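Local coordinates for protein hypothetical glycoside hydrolase (Bacteroides vulgatus, PDB 3S30) that is a putative glycoside hydrolase of unproven activity, with a galactose-binding-like domain consistent with a role in carbohydrate metabolism and a bound sodium ion, at residues S289-F294 with L341-E346; N165-I170 with G188-G193; Y225-G230 with D244-Y249. All coordinates share one frame; numbering follows the deposited sequence.

How the contacts relate
All three contacts are mainly buried and apolar, but they lie at different distances from the chain's centre. Contact 2 is the most central, its centre about 6 Å from it; contact 3 lies about 12 Å out and contact 1 about 15 Å. Contacts 1 and 2 are joined by neighbouring strands 339-349 and 166-173, with Ile-342 O 2.9 Å from Leu-167 N, and both supply ligands to the sodium. Strand 218-228, which carries the tyrosines of contact 3, pairs with both strands of contact 1. Chemistry follows place: leucines in contact 2, an aromatic cluster with a water at its end in contact 3, and in contact 1 a partly exposed indole beside a metal-binding carboxylate.

Contact 1: residues S289-F294 with L341-E346; sequences SEWTRF and LIDDLE. With NA (sodium ion), chain C.
Trp-291 lays the far end of its indole against Leu-341 and Asp-343, and Phe-294 meets Ile-342 and Leu-345; these aromatic side chains bridge two strands that are not direct neighbours. With Trp-291 CG anti to its own carbonyl carbon, the six-membered ring reaches the other strand and sets CH2 3.8 Å from Leu-341 CB, the two side chains crossing at about a right angle. The same CH2 lies 4.0 Å from Asp-343 CB, which sits over one face of the indole, the carboxylate plane turned 55° from the ring. The tight, buried part is at Phe-294: chi1 of 58° sets CG between the backbone N and the carbonyl carbon, the crowded position, and Leu-345 CD1 packs at the ring edge, 3.6 Å from Phe-294 CZ. Ile-342 CD1 is looser, 4.4 Å from Phe-294 CE2. The looser, more open side is at Trp-291 and Leu-341, both partly exposed; next to the indole, Thr-292 OG1 bonds back to Glu-290 O at 2.9 Å. Beyond the indole, Asp-343 OD1 binds the sodium and also accepts the N-H of Asp-344 (N to OD1 2.8 Å, bent to 134°), while OD2 takes the backbone N-H of Arg-162, so both oxygens are fixed. An alanine in place of Trp-291 would probably uncover the CB atoms of Leu-341 and Asp-343 on this side and leave Lys-226 without its cation-pi partner. Asn-105, Glu-107 and Asn-165 complete the protein ligands of the metal. Strand 218-228 runs between strands 291-297 and 339-349, antiparallel to both, and strand 166-173 flanks 339-349.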
# COMPACT_ATOMS: atom_id res chain seq x y z
N SER A 289 -19.72 2.48 5.79
CA SER A 289 -19.32 3.48 6.78
C SER A 289 -19.17 2.86 8.18
O SER A 289 -18.89 3.56 9.14
CB SER A 289 -20.33 4.62 6.79
OG SER A 289 -20.42 5.20 5.50
N GLU A 290 -19.32 1.53 8.27
CA GLU A 290 -19.10 0.77 9.50
C GLU A 290 -17.76 0.02 9.43
O GLU A 290 -17.46 -0.61 8.42
CB GLU A 290 -20.20 -0.30 9.69
CG GLU A 290 -21.63 0.21 9.71
CD GLU A 290 -22.66 -0.89 10.02
OE1 GLU A 290 -22.40 -1.73 10.91
OE2 GLU A 290 -23.73 -0.90 9.38
N TRP A 291 -16.97 0.07 10.51
CA TRP A 291 -15.79 -0.77 10.62
C TRP A 291 -16.14 -2.24 10.31
O TRP A 291 -16.92 -2.88 11.05
CB TRP A 291 -15.14 -0.66 12.00
CG TRP A 291 -14.48 0.63 12.22
CD1 TRP A 291 -14.80 1.57 13.16
CD2 TRP A 291 -13.40 1.17 11.47
NE1 TRP A 291 -13.97 2.65 13.04
CE2 TRP A 291 -13.10 2.43 12.01
CE3 TRP A 291 -12.64 0.70 10.38
CZ2 TRP A 291 -12.08 3.24 11.51
CZ3 TRP A 291 -11.62 1.50 9.89
CH2 TRP A 291 -11.35 2.75 10.45
N THR A 292 -15.55 -2.74 9.22
CA THR A 292 -15.80 -4.08 8.71
C THR A 292 -14.50 -4.89 8.71
O THR A 292 -13.49 -4.49 8.13
CB THR A 292 -16.37 -4.02 7.26
OG1 THR A 292 -17.59 -3.26 7.23
CG2 THR A 292 -16.62 -5.42 6.69
N ARG A 293 -14.54 -6.05 9.36
CA ARG A 293 -13.39 -6.94 9.45
C ARG A 293 -13.09 -7.64 8.13
O ARG A 293 -14.00 -8.04 7.41
CB ARG A 293 -13.63 -8.01 10.52
CG ARG A 293 -12.39 -8.82 10.85
CD ARG A 293 -12.54 -9.42 12.21
NE ARG A 293 -11.37 -10.16 12.66
CZ ARG A 293 -11.06 -11.39 12.27
NH1 ARG A 293 -11.81 -12.05 11.38
NH2 ARG A 293 -9.97 -11.98 12.76
N PHE A 294 -11.81 -7.80 7.84
CA PHE A 294 -11.35 -8.65 6.76
C PHE A 294 -10.36 -9.68 7.30
O PHE A 294 -9.71 -9.46 8.33
CB PHE A 294 -10.77 -7.84 5.58
CG PHE A 294 -9.61 -6.92 5.94
CD1 PHE A 294 -8.30 -7.38 5.89
CD2 PHE A 294 -9.83 -5.59 6.27
CE1 PHE A 294 -7.22 -6.54 6.20
CE2 PHE A 294 -8.75 -4.73 6.59
CZ PHE A 294 -7.45 -5.21 6.55
N LEU A 341 -10.45 3.75 4.80
CA LEU A 341 -9.92 3.86 6.15
C LEU A 341 -9.53 2.45 6.59
O LEU A 341 -10.25 1.51 6.34
CB LEU A 341 -10.94 4.50 7.11
CG LEU A 341 -11.44 5.92 6.74
CD1 LEU A 341 -12.40 6.47 7.78
CD2 LEU A 341 -10.30 6.91 6.52
N ILE A 342 -8.37 2.32 7.21
CA ILE A 342 -7.92 1.03 7.73
C ILE A 342 -7.45 1.20 9.15
O ILE A 342 -6.83 2.20 9.49
CB ILE A 342 -6.75 0.45 6.90
CG1 ILE A 342 -7.12 0.37 5.41
CG2 ILE A 342 -6.37 -0.96 7.42
CD1 ILE A 342 -8.27 -0.64 5.11
N ASP A 343 -7.74 0.22 9.99
CA ASP A 343 -7.28 0.24 11.37
C ASP A 343 -6.99 -1.17 11.87
O ASP A 343 -7.48 -2.16 11.31
CB ASP A 343 -8.35 0.87 12.24
CG ASP A 343 -7.78 1.59 13.44
OD1 ASP A 343 -6.56 1.48 13.71
OD2 ASP A 343 -8.56 2.28 14.12
N ASP A 344 -6.20 -1.24 12.95
CA ASP A 344 -5.89 -2.49 13.64
C ASP A 344 -5.58 -3.64 12.68
O ASP A 344 -6.25 -4.67 12.67
CB ASP A 344 -7.01 -2.86 14.61
CG ASP A 344 -7.20 -1.83 15.70
OD1 ASP A 344 -6.18 -1.37 16.26
OD2 ASP A 344 -8.36 -1.47 16.00
N LEU A 345 -4.55 -3.42 11.87
CA LEU A 345 -4.07 -4.40 10.90
C LEU A 345 -3.04 -5.31 11.57
O LEU A 345 -2.16 -4.84 12.29
CB LEU A 345 -3.43 -3.66 9.72
CG LEU A 345 -2.89 -4.49 8.57
CD1 LEU A 345 -4.04 -5.14 7.78
CD2 LEU A 345 -2.05 -3.58 7.69
N GLU A 346 -3.16 -6.61 11.33
CA GLU A 346 -2.18 -7.57 11.87
C GLU A 346 -1.81 -8.62 10.83
O GLU A 346 -2.67 -9.20 10.19
CB GLU A 346 -2.71 -8.25 13.13
CG GLU A 346 -1.82 -9.41 13.57
CD GLU A 346 -2.14 -9.94 14.95
OE1 GLU A 346 -3.22 -9.62 15.49
OE2 GLU A 346 -1.30 -10.69 15.49
NA NA C . -5.24 2.73 15.35

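Contact 2: residues N165-I170 with G188-G193; sequences NCLQLI and GNLFIG. With NA (sodium ion), chain C.
The contact belongs to the interior of the galactose-binding-like domain, where antiparallel strands 166-173 and 185-191 splay apart and leucines fill the angle between them; the sodium site lies at the start of the first strand. Leu-167 and Leu-190 meet tip to tip, CD2 of Leu-167 lying 3.8 Å from CD2 of Leu-190. Both keep CG anti to the backbone N (chi1 -173° and -166°), which extends each methyl pair across the gap to the other strand. Leu-169 instead packs on backbone: its CB and CD1 each lie 3.5 Å from Gly-188 O, and its CD2 is 3.4 Å from Asn-189 O. That last oxygen is not left to the methyl group, since it accepts the hydroxyl of Thr-155. Leu-169 CD2 also comes within 4.4 Å of Leu-190 CB, linking the two leucine contacts. The CA atoms of the two segments come closest at Gly-188, 4.2 Å from Leu-169 CA to Gly-188 CA. A side chain there would run into Ile-170 N and Leu-169 C, so the close approach depends on glycine. From this point the segments diverge, their axes making an angle of 128°, and the gap between them is bridged by side chains. At the other end Asn-165 uses its backbone O, 2.4 Å from the sodium, as one of the four protein ligands, so the strand enters the core directly from the metal site. The CB of Asn-189 is directed away from 165-170, and its OD1 accepts the N-H of Gly-137. Strand 166-173 lies between 155-158 and 339-349, while 185-191 passes on to pair with 317-324, whose Leu-323 packs against both Leu-167 and Leu-169.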
# COMPACT_ATOMS: atom_id res chain seq x y z
N ASN A 165 -6.11 6.75 16.31
CA ASN A 165 -5.99 7.20 14.92
C ASN A 165 -6.05 6.00 13.98
O ASN A 165 -5.77 4.86 14.39
CB ASN A 165 -4.66 7.92 14.62
CG ASN A 165 -4.38 9.11 15.55
OD1 ASN A 165 -5.24 9.93 15.84
ND2 ASN A 165 -3.12 9.20 15.98
N CYS A 166 -6.38 6.25 12.71
CA CYS A 166 -6.39 5.20 11.68
C CYS A 166 -5.72 5.67 10.39
O CYS A 166 -5.46 6.85 10.21
CB CYS A 166 -7.83 4.71 11.40
SG CYS A 166 -9.00 5.92 10.71
N LEU A 167 -5.44 4.73 9.51
CA LEU A 167 -5.01 5.06 8.15
C LEU A 167 -6.15 5.74 7.36
O LEU A 167 -7.31 5.33 7.45
CB LEU A 167 -4.56 3.79 7.43
CG LEU A 167 -3.93 3.96 6.04
CD1 LEU A 167 -2.64 4.73 6.16
CD2 LEU A 167 -3.69 2.60 5.36
N GLN A 168 -5.79 6.78 6.62
CA GLN A 168 -6.71 7.49 5.74
C GLN A 168 -6.11 7.53 4.34
O GLN A 168 -5.15 8.26 4.09
CB GLN A 168 -6.95 8.92 6.25
CG GLN A 168 -7.95 9.75 5.44
CD GLN A 168 -7.90 11.24 5.82
OE1 GLN A 168 -8.57 11.67 6.75
NE2 GLN A 168 -7.07 12.02 5.08
N LEU A 169 -6.65 6.71 3.45
CA LEU A 169 -6.23 6.73 2.06
C LEU A 169 -7.33 7.43 1.24
O LEU A 169 -8.48 6.99 1.21
CB LEU A 169 -5.96 5.30 1.56
CG LEU A 169 -4.90 4.52 2.36
CD1 LEU A 169 -4.66 3.12 1.79
CD2 LEU A 169 -3.56 5.28 2.43
N ILE A 170 -6.96 8.56 0.63
CA ILE A 170 -7.88 9.30 -0.23
C ILE A 170 -7.22 9.52 -1.61
O ILE A 170 -6.24 10.25 -1.73
CB ILE A 170 -8.27 10.66 0.38
CG1 ILE A 170 -8.74 10.48 1.82
CG2 ILE A 170 -9.36 11.33 -0.44
CD1 ILE A 170 -9.21 11.79 2.49
N GLY A 188 -4.65 6.76 -3.09
CA GLY A 188 -4.37 6.72 -1.67
C GLY A 188 -3.84 5.33 -1.39
O GLY A 188 -4.59 4.36 -1.49
N ASN A 189 -2.54 5.22 -1.08
CA ASN A 189 -1.93 3.94 -0.84
C ASN A 189 -0.97 3.89 0.34
O ASN A 189 -0.55 4.92 0.87
CB ASN A 189 -1.26 3.41 -2.12
CG ASN A 189 -0.20 4.38 -2.70
OD1 ASN A 189 0.26 5.32 -2.04
ND2 ASN A 189 0.19 4.13 -3.95
N LEU A 190 -0.64 2.68 0.75
CA LEU A 190 0.35 2.46 1.77
C LEU A 190 0.93 1.10 1.48
O LEU A 190 0.21 0.18 1.14
CB LEU A 190 -0.28 2.48 3.16
CG LEU A 190 0.70 2.61 4.34
CD1 LEU A 190 1.13 4.07 4.53
CD2 LEU A 190 0.09 2.02 5.63
N PHE A 191 2.24 0.96 1.61
CA PHE A 191 2.83 -0.34 1.45
C PHE A 191 4.16 -0.49 2.19
O PHE A 191 4.81 0.50 2.58
CB PHE A 191 3.00 -0.66 -0.04
CG PHE A 191 3.77 0.38 -0.80
CD1 PHE A 191 5.15 0.30 -0.90
CD2 PHE A 191 3.12 1.42 -1.43
CE1 PHE A 191 5.88 1.25 -1.61
CE2 PHE A 191 3.84 2.38 -2.15
CZ PHE A 191 5.22 2.29 -2.23
N ILE A 192 4.55 -1.75 2.39
CA ILE A 192 5.85 -2.09 2.92
C ILE A 192 6.86 -2.19 1.76
O ILE A 192 6.67 -2.96 0.82
CB ILE A 192 5.81 -3.40 3.74
CG1 ILE A 192 4.85 -3.25 4.92
CG2 ILE A 192 7.21 -3.76 4.26
CD1 ILE A 192 4.69 -4.51 5.76
N GLY A 193 7.94 -1.41 1.85
CA GLY A 193 8.98 -1.37 0.83
C GLY A 193 9.50 0.05 0.68
O GLY A 193 9.88 0.68 1.67
NA NA C . -5.24 2.73 15.35

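Contact 3: residues Y225-G230 with D244-Y249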
# COMPACT_ATOMS: atom_id res chain seq x y z
N TYR A 225 -11.82 -2.13 7.89
CA TYR A 225 -11.90 -1.04 6.92
C TYR A 225 -13.27 -0.32 6.89
O TYR A 225 -14.28 -0.82 7.40
CB TYR A 225 -11.56 -1.55 5.51
CG TYR A 225 -12.73 -2.15 4.77
CD1 TYR A 225 -13.03 -3.50 4.88
CD2 TYR A 225 -13.54 -1.37 3.95
CE1 TYR A 225 -14.11 -4.05 4.21
CE2 TYR A 225 -14.61 -1.91 3.27
CZ TYR A 225 -14.90 -3.25 3.40
OH TYR A 225 -15.98 -3.79 2.74
N LYS A 226 -13.25 0.87 6.30
CA LYS A 226 -14.43 1.57 5.81
C LYS A 226 -14.06 2.05 4.41
O LYS A 226 -12.90 2.37 4.15
CB LYS A 226 -14.77 2.79 6.68
CG LYS A 226 -15.16 2.52 8.14
CD LYS A 226 -15.57 3.82 8.81
CE LYS A 226 -16.01 3.62 10.25
NZ LYS A 226 -16.32 4.90 10.98
N TYR A 227 -15.04 2.09 3.50
CA TYR A 227 -14.78 2.51 2.13
C TYR A 227 -15.97 3.21 1.54
O TYR A 227 -17.12 2.78 1.71
CB TYR A 227 -14.44 1.32 1.23
CG TYR A 227 -14.00 1.73 -0.18
CD1 TYR A 227 -12.83 2.46 -0.39
CD2 TYR A 227 -14.75 1.38 -1.29
CE1 TYR A 227 -12.43 2.83 -1.67
CE2 TYR A 227 -14.35 1.73 -2.57
CZ TYR A 227 -13.19 2.45 -2.75
OH TYR A 227 -12.81 2.79 -4.03
N LYS A 228 -15.68 4.30 0.85
CA LYS A 228 -16.66 5.06 0.11
C LYS A 228 -15.97 5.46 -1.21
O LYS A 228 -14.92 6.10 -1.20
CB LYS A 228 -17.09 6.26 0.96
CG LYS A 228 -17.84 7.39 0.26
CD LYS A 228 -19.30 7.08 0.04
CE LYS A 228 -20.11 8.35 -0.21
NZ LYS A 228 -21.56 8.05 -0.33
N ALA A 229 -16.53 5.02 -2.33
CA ALA A 229 -16.08 5.44 -3.66
C ALA A 229 -16.33 6.95 -3.87
O ALA A 229 -17.27 7.50 -3.33
CB ALA A 229 -16.79 4.61 -4.74
N GLY A 230 -15.45 7.60 -4.64
CA GLY A 230 -15.66 8.98 -5.06
C GLY A 230 -16.74 9.10 -6.14
O GLY A 230 -17.09 8.10 -6.79
N ASP A 244 -15.74 3.07 -8.14
CA ASP A 244 -14.36 2.74 -7.82
C ASP A 244 -14.31 1.59 -6.80
O ASP A 244 -15.21 1.47 -5.95
CB ASP A 244 -13.64 3.96 -7.24
CG ASP A 244 -12.11 3.87 -7.36
OD1 ASP A 244 -11.57 2.86 -7.89
OD2 ASP A 244 -11.46 4.84 -6.91
N VAL A 245 -13.29 0.75 -6.91
CA VAL A 245 -13.06 -0.28 -5.91
C VAL A 245 -11.64 -0.15 -5.39
O VAL A 245 -10.76 0.38 -6.07
CB VAL A 245 -13.36 -1.74 -6.42
CG1 VAL A 245 -14.79 -1.81 -7.04
CG2 VAL A 245 -12.30 -2.24 -7.42
N PHE A 246 -11.44 -0.60 -4.16
CA PHE A 246 -10.15 -0.50 -3.49
C PHE A 246 -9.45 -1.84 -3.55
O PHE A 246 -10.04 -2.84 -3.95
CB PHE A 246 -10.35 -0.06 -2.03
CG PHE A 246 -10.99 -1.11 -1.13
CD1 PHE A 246 -10.20 -2.01 -0.43
CD2 PHE A 246 -12.36 -1.14 -0.93
CE1 PHE A 246 -10.77 -2.95 0.44
CE2 PHE A 246 -12.94 -2.07 -0.07
CZ PHE A 246 -12.14 -2.98 0.61
N ASN A 247 -8.19 -1.88 -3.12
CA ASN A 247 -7.48 -3.16 -3.07
C ASN A 247 -6.73 -3.30 -1.75
O ASN A 247 -6.27 -2.33 -1.18
CB ASN A 247 -6.53 -3.33 -4.27
CG ASN A 247 -6.20 -4.80 -4.57
OD1 ASN A 247 -6.64 -5.70 -3.85
ND2 ASN A 247 -5.42 -5.05 -5.60
N ILE A 248 -6.68 -4.53 -1.26
CA ILE A 248 -5.85 -4.91 -0.13
C ILE A 248 -5.24 -6.26 -0.49
O ILE A 248 -5.96 -7.19 -0.89
CB ILE A 248 -6.67 -5.05 1.18
CG1 ILE A 248 -7.24 -3.70 1.62
CG2 ILE A 248 -5.80 -5.63 2.33
CD1 ILE A 248 -8.03 -3.77 2.97
N TYR A 249 -3.92 -6.36 -0.36
CA TYR A 249 -3.23 -7.64 -0.49
C TYR A 249 -1.87 -7.66 0.22
O TYR A 249 -1.37 -6.63 0.69
CB TYR A 249 -3.07 -8.02 -1.97
CG TYR A 249 -2.15 -7.14 -2.77
CD1 TYR A 249 -2.62 -5.97 -3.37
CD2 TYR A 249 -0.81 -7.48 -2.98
CE1 TYR A 249 -1.79 -5.17 -4.12
CE2 TYR A 249 0.03 -6.67 -3.73
CZ TYR A 249 -0.47 -5.51 -4.29
OH TYR A 249 0.34 -4.69 -5.05
O HOH W 1 -16.42 5.83 -8.18
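This is a buried aromatic cluster, in which Phe-246, just ahead of strand 247-254, packs against two tyrosines on one side of strand 218-228. The Phe-246 edge meets a face of Tyr-227 in an edge-to-face pair, planes at 56° and centroids 4.8 Å apart. The closest atoms are Phe-246 CD2 and Tyr-227 CG, at 3.4 Å. Phe-246 CB adds a CH-pi contact over the same ring, 3.9 Å from the Tyr-227 centroid, while the backbone N of Ala-229 lies over the opposite face. The tip of Phe-246 then reaches Tyr-225, CZ over one face of that ring and CE2 3.7 Å from Tyr-225 CE2; here the planes stand obliquely, at 48°. Both hydroxyls are anchored outside the cluster, Tyr-225 OH on His-286 O and Tyr-227 OH on Ala-325 O, which should limit rotation of the rings. Farther along, Ala-229 CB rests 3.7 Å from Asp-244 O. A water closes this end, its O 2.7 Å from Gly-230 O, to which it donates, and accepting from Asp-244 N. The carboxylate of Asp-244 is held through OD2 by Ser-326, Ser-338 and the backbone N-H of Ala-335. Strand 339-349 runs beside 218-228 and adds Leu-340 to the packing on Tyr-225 and Phe-246, while strand 291-297 flanks 218-228 and brings Phe-294 against Tyr-225.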